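Local coordinates for putative immunoglobulin-blocking virulence protein (Mycoplasma mycoides subsp. capri, PDB 7ADK) that probably binds host immunoglobulins and blocks their action, helping this mycoplasma to evade the antibody response, at residues D394-S399 with L419-S424; Q476-F481 with S503-G508. One frame throughout, in Å; residues are numbered along the deposited sequence.

Contact 1 of 2, residues D394-S399 with L419-S424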
loop_
_atom_site.group_PDB
_atom_site.type_symbol
_atom_site.label_atom_id
_atom_site.label_comp_id
_atom_site.label_asym_id
_atom_site.label_seq_id
_atom_site.Cartn_x
_atom_site.Cartn_y
_atom_site.Cartn_z
ATOM N N ASP A 394 6.125 -3.037 32.432
ATOM C CA ASP A 394 6.989 -4.028 31.774
ATOM C C ASP A 394 6.256 -5.016 30.847
ATOM O O ASP A 394 6.909 -5.788 30.154
ATOM C CB ASP A 394 7.862 -4.719 32.832
ATOM C CG ASP A 394 8.933 -3.785 33.432
ATOM O OD1 ASP A 394 9.345 -2.811 32.763
ATOM O OD2 ASP A 394 9.404 -4.025 34.567
ATOM N N GLY A 395 4.924 -4.971 30.755
ATOM C CA GLY A 395 4.151 -5.694 29.736
ATOM C C GLY A 395 3.860 -7.164 30.046
ATOM O O GLY A 395 3.460 -7.921 29.166
ATOM N N ILE A 396 4.105 -7.567 31.291
ATOM C CA ILE A 396 3.781 -8.865 31.887
ATOM C C ILE A 396 2.551 -8.646 32.774
ATOM O O ILE A 396 2.567 -7.735 33.595
ATOM C CB ILE A 396 4.990 -9.369 32.716
ATOM C CG1 ILE A 396 6.205 -9.734 31.849
ATOM C CG2 ILE A 396 4.634 -10.569 33.596
ATOM C CD1 ILE A 396 7.533 -9.629 32.558
ATOM N N ARG A 397 1.501 -9.460 32.645
ATOM C CA ARG A 397 0.305 -9.450 33.511
ATOM C C ARG A 397 -0.156 -10.852 33.896
ATOM O O ARG A 397 -0.080 -11.768 33.085
ATOM C CB ARG A 397 -0.850 -8.726 32.829
ATOM C CG ARG A 397 -0.825 -7.209 32.963
ATOM C CD ARG A 397 -2.103 -6.615 32.377
ATOM N NE ARG A 397 -3.285 -7.051 33.138
ATOM C CZ ARG A 397 -4.300 -7.790 32.739
ATOM N NH1 ARG A 397 -5.191 -8.111 33.617
ATOM N NH2 ARG A 397 -4.451 -8.233 31.530
ATOM N N PHE A 398 -0.712 -11.005 35.092
ATOM C CA PHE A 398 -1.419 -12.208 35.532
ATOM C C PHE A 398 -2.869 -11.859 35.882
ATOM O O PHE A 398 -3.123 -10.929 36.645
ATOM C CB PHE A 398 -0.714 -12.857 36.725
ATOM C CG PHE A 398 0.661 -13.436 36.461
ATOM C CD1 PHE A 398 1.777 -12.593 36.357
ATOM C CD2 PHE A 398 0.833 -14.827 36.354
ATOM C CE1 PHE A 398 3.053 -13.140 36.147
ATOM C CE2 PHE A 398 2.111 -15.372 36.167
ATOM C CZ PHE A 398 3.223 -14.526 36.067
ATOM N N SER A 399 -3.831 -12.617 35.372
ATOM C CA SER A 399 -5.248 -12.460 35.697
ATOM C C SER A 399 -5.883 -13.800 36.037
ATOM O O SER A 399 -5.487 -14.838 35.535
ATOM C CB SER A 399 -5.997 -11.708 34.604
ATOM O OG SER A 399 -5.978 -12.319 33.378
ATOM N N LEU A 419 -1.723 -15.963 32.020
ATOM C CA LEU A 419 -0.531 -15.148 31.819
ATOM C C LEU A 419 -0.629 -14.406 30.479
ATOM O O LEU A 419 -0.750 -15.031 29.429
ATOM C CB LEU A 419 0.692 -16.067 31.934
ATOM C CG LEU A 419 2.057 -15.433 31.637
ATOM C CD1 LEU A 419 2.283 -14.130 32.388
ATOM C CD2 LEU A 419 3.161 -16.381 32.033
ATOM N N ASP A 420 -0.549 -13.079 30.542
ATOM C CA ASP A 420 -0.599 -12.102 29.449
ATOM C C ASP A 420 0.815 -11.535 29.238
ATOM O O ASP A 420 1.395 -10.922 30.135
ATOM C CB ASP A 420 -1.683 -11.067 29.827
ATOM C CG ASP A 420 -1.687 -9.678 29.158
ATOM O OD1 ASP A 420 -0.910 -9.413 28.219
ATOM O OD2 ASP A 420 -2.521 -8.836 29.564
ATOM N N LEU A 421 1.406 -11.783 28.063
ATOM C CA LEU A 421 2.722 -11.291 27.638
ATOM C C LEU A 421 2.579 -10.417 26.387
ATOM O O LEU A 421 2.416 -10.931 25.279
ATOM C CB LEU A 421 3.657 -12.484 27.358
ATOM C CG LEU A 421 4.180 -13.187 28.618
ATOM C CD1 LEU A 421 4.662 -14.592 28.297
ATOM C CD2 LEU A 421 5.347 -12.429 29.223
ATOM N N ASP A 422 2.682 -9.099 26.548
ATOM C CA ASP A 422 2.722 -8.156 25.431
ATOM C C ASP A 422 4.138 -8.071 24.860
ATOM O O ASP A 422 4.946 -7.244 25.273
ATOM C CB ASP A 422 2.203 -6.778 25.858
ATOM C CG ASP A 422 2.290 -5.741 24.728
ATOM O OD1 ASP A 422 2.451 -6.117 23.540
ATOM O OD2 ASP A 422 2.197 -4.531 25.021
ATOM N N VAL A 423 4.461 -8.920 23.890
ATOM C CA VAL A 423 5.814 -9.023 23.321
ATOM C C VAL A 423 6.146 -7.909 22.326
ATOM O O VAL A 423 7.234 -7.902 21.756
ATOM C CB VAL A 423 6.104 -10.433 22.779
ATOM C CG1 VAL A 423 6.212 -11.417 23.943
ATOM C CG2 VAL A 423 5.044 -10.937 21.799
ATOM N N SER A 424 5.272 -6.912 22.144
ATOM C CA SER A 424 5.677 -5.627 21.559
ATOM C C SER A 424 6.536 -4.810 22.523
ATOM O O SER A 424 7.337 -3.992 22.074
ATOM C CB SER A 424 4.484 -4.797 21.108
ATOM O OG SER A 424 3.753 -4.282 22.197
#

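Contact 2 of 2, residues Q476-F481 with S503-G508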
loop_
_atom_site.group_PDB
_atom_site.type_symbol
_atom_site.label_atom_id
_atom_site.label_comp_id
_atom_site.label_asym_id
_atom_site.label_seq_id
_atom_site.Cartn_x
_atom_site.Cartn_y
_atom_site.Cartn_z
ATOM N N GLN A 476 -4.775 -23.848 27.334
ATOM C CA GLN A 476 -5.019 -22.876 26.265
ATOM C C GLN A 476 -3.752 -22.127 25.854
ATOM O O GLN A 476 -2.923 -21.776 26.692
ATOM C CB GLN A 476 -6.142 -21.932 26.709
ATOM C CG GLN A 476 -6.246 -20.591 25.995
ATOM C CD GLN A 476 -7.568 -19.886 26.272
ATOM O OE1 GLN A 476 -8.640 -20.331 25.919
ATOM N NE2 GLN A 476 -7.556 -18.768 26.937
ATOM N N LEU A 477 -3.629 -21.838 24.558
ATOM C CA LEU A 477 -2.648 -20.919 24.001
ATOM C C LEU A 477 -3.354 -19.944 23.060
ATOM O O LEU A 477 -3.895 -20.379 22.049
ATOM C CB LEU A 477 -1.555 -21.743 23.298
ATOM C CG LEU A 477 -0.395 -20.915 22.735
ATOM C CD1 LEU A 477 0.431 -20.261 23.834
ATOM C CD2 LEU A 477 0.517 -21.803 21.919
ATOM N N GLU A 478 -3.343 -18.649 23.362
ATOM C CA GLU A 478 -3.795 -17.600 22.446
ATOM C C GLU A 478 -2.568 -16.878 21.885
ATOM O O GLU A 478 -1.785 -16.294 22.633
ATOM C CB GLU A 478 -4.744 -16.593 23.124
ATOM C CG GLU A 478 -6.079 -17.175 23.610
ATOM C CD GLU A 478 -7.018 -16.178 24.322
ATOM O OE1 GLU A 478 -6.733 -14.967 24.358
ATOM O OE2 GLU A 478 -8.075 -16.586 24.847
ATOM N N LEU A 479 -2.398 -16.901 20.565
ATOM C CA LEU A 479 -1.340 -16.192 19.854
ATOM C C LEU A 479 -1.977 -15.089 19.019
ATOM O O LEU A 479 -2.792 -15.390 18.152
ATOM C CB LEU A 479 -0.558 -17.171 18.959
ATOM C CG LEU A 479 0.073 -18.388 19.651
ATOM C CD1 LEU A 479 0.785 -19.264 18.628
ATOM C CD2 LEU A 479 1.071 -18.001 20.725
ATOM N N PHE A 480 -1.616 -13.830 19.266
ATOM C CA PHE A 480 -2.076 -12.685 18.484
ATOM C C PHE A 480 -0.967 -12.197 17.551
ATOM O O PHE A 480 -0.086 -11.437 17.959
ATOM C CB PHE A 480 -2.579 -11.562 19.391
ATOM C CG PHE A 480 -3.709 -11.942 20.316
ATOM C CD1 PHE A 480 -3.465 -12.639 21.515
ATOM C CD2 PHE A 480 -5.023 -11.604 19.961
ATOM C CE1 PHE A 480 -4.532 -13.035 22.331
ATOM C CE2 PHE A 480 -6.088 -12.006 20.776
ATOM C CZ PHE A 480 -5.842 -12.732 21.946
ATOM N N PHE A 481 -0.995 -12.658 16.305
ATOM C CA PHE A 481 -0.024 -12.308 15.279
ATOM C C PHE A 481 -0.320 -10.954 14.642
ATOM O O PHE A 481 -1.469 -10.596 14.401
ATOM C CB PHE A 481 0.007 -13.400 14.220
ATOM C CG PHE A 481 0.571 -14.720 14.685
ATOM C CD1 PHE A 481 1.958 -14.902 14.771
ATOM C CD2 PHE A 481 -0.285 -15.785 14.990
ATOM C CE1 PHE A 481 2.489 -16.144 15.140
ATOM C CE2 PHE A 481 0.246 -17.024 15.366
ATOM C CZ PHE A 481 1.630 -17.212 15.423
ATOM N N SER A 503 -5.812 -20.779 19.794
ATOM C CA SER A 503 -6.407 -19.628 19.127
ATOM C C SER A 503 -5.366 -18.877 18.314
ATOM O O SER A 503 -4.410 -18.338 18.860
ATOM C CB SER A 503 -7.045 -18.720 20.145
ATOM O OG SER A 503 -8.400 -18.993 20.306
ATOM N N LEU A 504 -5.558 -18.866 16.998
ATOM C CA LEU A 504 -4.720 -18.146 16.046
ATOM C C LEU A 504 -5.468 -16.876 15.649
ATOM O O LEU A 504 -6.428 -16.942 14.883
ATOM C CB LEU A 504 -4.351 -19.060 14.859
ATOM C CG LEU A 504 -3.693 -20.395 15.228
ATOM C CD1 LEU A 504 -3.223 -21.110 13.980
ATOM C CD2 LEU A 504 -2.491 -20.233 16.140
ATOM N N TYR A 505 -5.061 -15.744 16.210
ATOM C CA TYR A 505 -5.774 -14.466 16.173
ATOM C C TYR A 505 -4.910 -13.366 15.554
ATOM O O TYR A 505 -3.691 -13.398 15.656
ATOM C CB TYR A 505 -6.177 -14.035 17.598
ATOM C CG TYR A 505 -7.257 -14.793 18.351
ATOM C CD1 TYR A 505 -8.492 -15.090 17.745
ATOM C CD2 TYR A 505 -7.083 -15.064 19.719
ATOM C CE1 TYR A 505 -9.544 -15.647 18.497
ATOM C CE2 TYR A 505 -8.142 -15.578 20.482
ATOM C CZ TYR A 505 -9.377 -15.872 19.875
ATOM O OH TYR A 505 -10.398 -16.334 20.637
ATOM N N THR A 506 -5.530 -12.335 14.992
ATOM C CA THR A 506 -4.860 -11.061 14.661
ATOM C C THR A 506 -5.797 -9.906 14.966
ATOM O O THR A 506 -7.006 -10.100 15.012
ATOM C CB THR A 506 -4.421 -10.903 13.186
ATOM O OG1 THR A 506 -5.488 -10.630 12.321
ATOM C CG2 THR A 506 -3.779 -12.126 12.585
ATOM N N SER A 507 -5.255 -8.698 15.105
ATOM C CA SER A 507 -6.038 -7.455 15.122
ATOM C C SER A 507 -5.904 -6.667 13.808
ATOM O O SER A 507 -5.908 -5.436 13.824
ATOM C CB SER A 507 -5.707 -6.623 16.367
ATOM O OG SER A 507 -5.846 -7.385 17.560
ATOM N N GLY A 508 -5.715 -7.359 12.676
ATOM C CA GLY A 508 -5.528 -6.796 11.328
ATOM C C GLY A 508 -6.371 -7.493 10.255
ATOM O O GLY A 508 -7.437 -8.017 10.567
#

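Contact 1 of 2, residues D394-S399 with L419-S424
Phe398 and Leu419 face each other as a non-hydrogen-bonded pair of the antiparallel beta hairpin formed by strands 396-403 and 415-422. Their side chains run side by side in the same direction, and CD1 of Leu419 lies over one face of the Phe398 ring, 3.9 Å from its centroid and offset toward the rim, a CH-pi contact. Chi1 of Leu419 (175°) sets CG anti to the backbone N, and CD1, branching from CG, is the atom over the ring. Two residues along, Ile396 and Leu421 likewise lie side by side on the same face, pointing the same way, with Ile396 CG1 at 3.9 Å from Leu421 CD2. Helix 426-442 packs on this face through Leu435, Ile436 and Leu439, while Tyr384 stacks on Phe398.

The other face is polar. Arg397 and Asp420 form the hydrogen-bonded pair, with each backbone N donating to the partner's O at 2.9 Å. Above it their side chains cross, guanidinium and carboxylate planes 77° apart. Arg397 NH2 donates to the anti lone pair of Asp420 OD2 at 2.8 Å, and the oxygen sits 22° out of the guanidinium plane. Arg397 NH1 makes a second salt bridge, to Asp379 on the neighbouring strand. Gly395, with positive phi, accepts the Asp422 N-H. Asp422 closes an Asx turn: its OD1 takes the Ser424 backbone N and, from the same face of the carboxylate, Ser424 OG at 2.6 Å.

Contact 2 of 2, residues Q476-F481 with S503-G508
Glu478, Leu479 and Phe480 pair in parallel with Ser503, Leu504 and Tyr505, the two strand axes inclined at 27°, and four backbone bonds join them, from Ser503 N to Leu477 O at one end to Phe481 N and Tyr505 O at the other.

Phe480 and Tyr505 share one face with Glu478 and Ser503. Their side chains lie side by side and point the same way; with centroids separated by 5.1 Å the rings are slid past one another and barely overlap. CE2 and CZ of Phe480 approach Tyr505 CD2, and Phe480 CD2 lies 3.6 Å from Tyr505 CB. Both residues place CG anti to the carbonyl carbon (chi1 -58° and -70°), which starts the two side chains off in the same direction; chi2 differs, and the ring planes end inclined to each other. The Glu478 carboxylate, turned nearly perpendicular to the Tyr505 ring, reaches its edge with Glu478 CD 4.0 Å from Tyr505 CE2. Its oxygens are taken by Arg450 and Tyr372, and Tyr505 OH binds Asp532 and Arg362, so these polar ends in the buried layer have partners. Lys452 adds a cation-pi contact to Phe480.

Leu479, Leu504 and Phe481 make the other face mainly apolar: Leu504 CD2 approaches Leu479 CD1 at 4.2 Å and also lies at the edge of the Phe481 ring, near its plane. Past the pairing, Thr506 OG1, which also hydrogen-bonds Ser510 OG, accepts Gly508 N in an ST turn. The arrangement is that of adjacent parallel strands within a mixed sheet, joined by a connection with no helix.

In the fold
Both contacts belong to one mixed sheet, and strand 448-454 lies between them, paired in parallel with 415-422 from contact 1 and with 473-481 from contact 2. Helix 426-442 makes the beta-alpha-beta crossover into that middle strand. The centres are 14 Å apart and the contacts do not touch. Contact 1 is an antiparallel hairpin, partly buried, with an apolar face beneath the helix and a partly exposed salt bridge on the other. Contact 2, closer to the centre of the chain, is parallel and buried, and the buried polar ends of Glu478, Ser503 and Tyr505 are met by protein partners. Arg450 connects the two, its backbone bonding to Leu419 and Leu421 while its side chain pairs with Glu478.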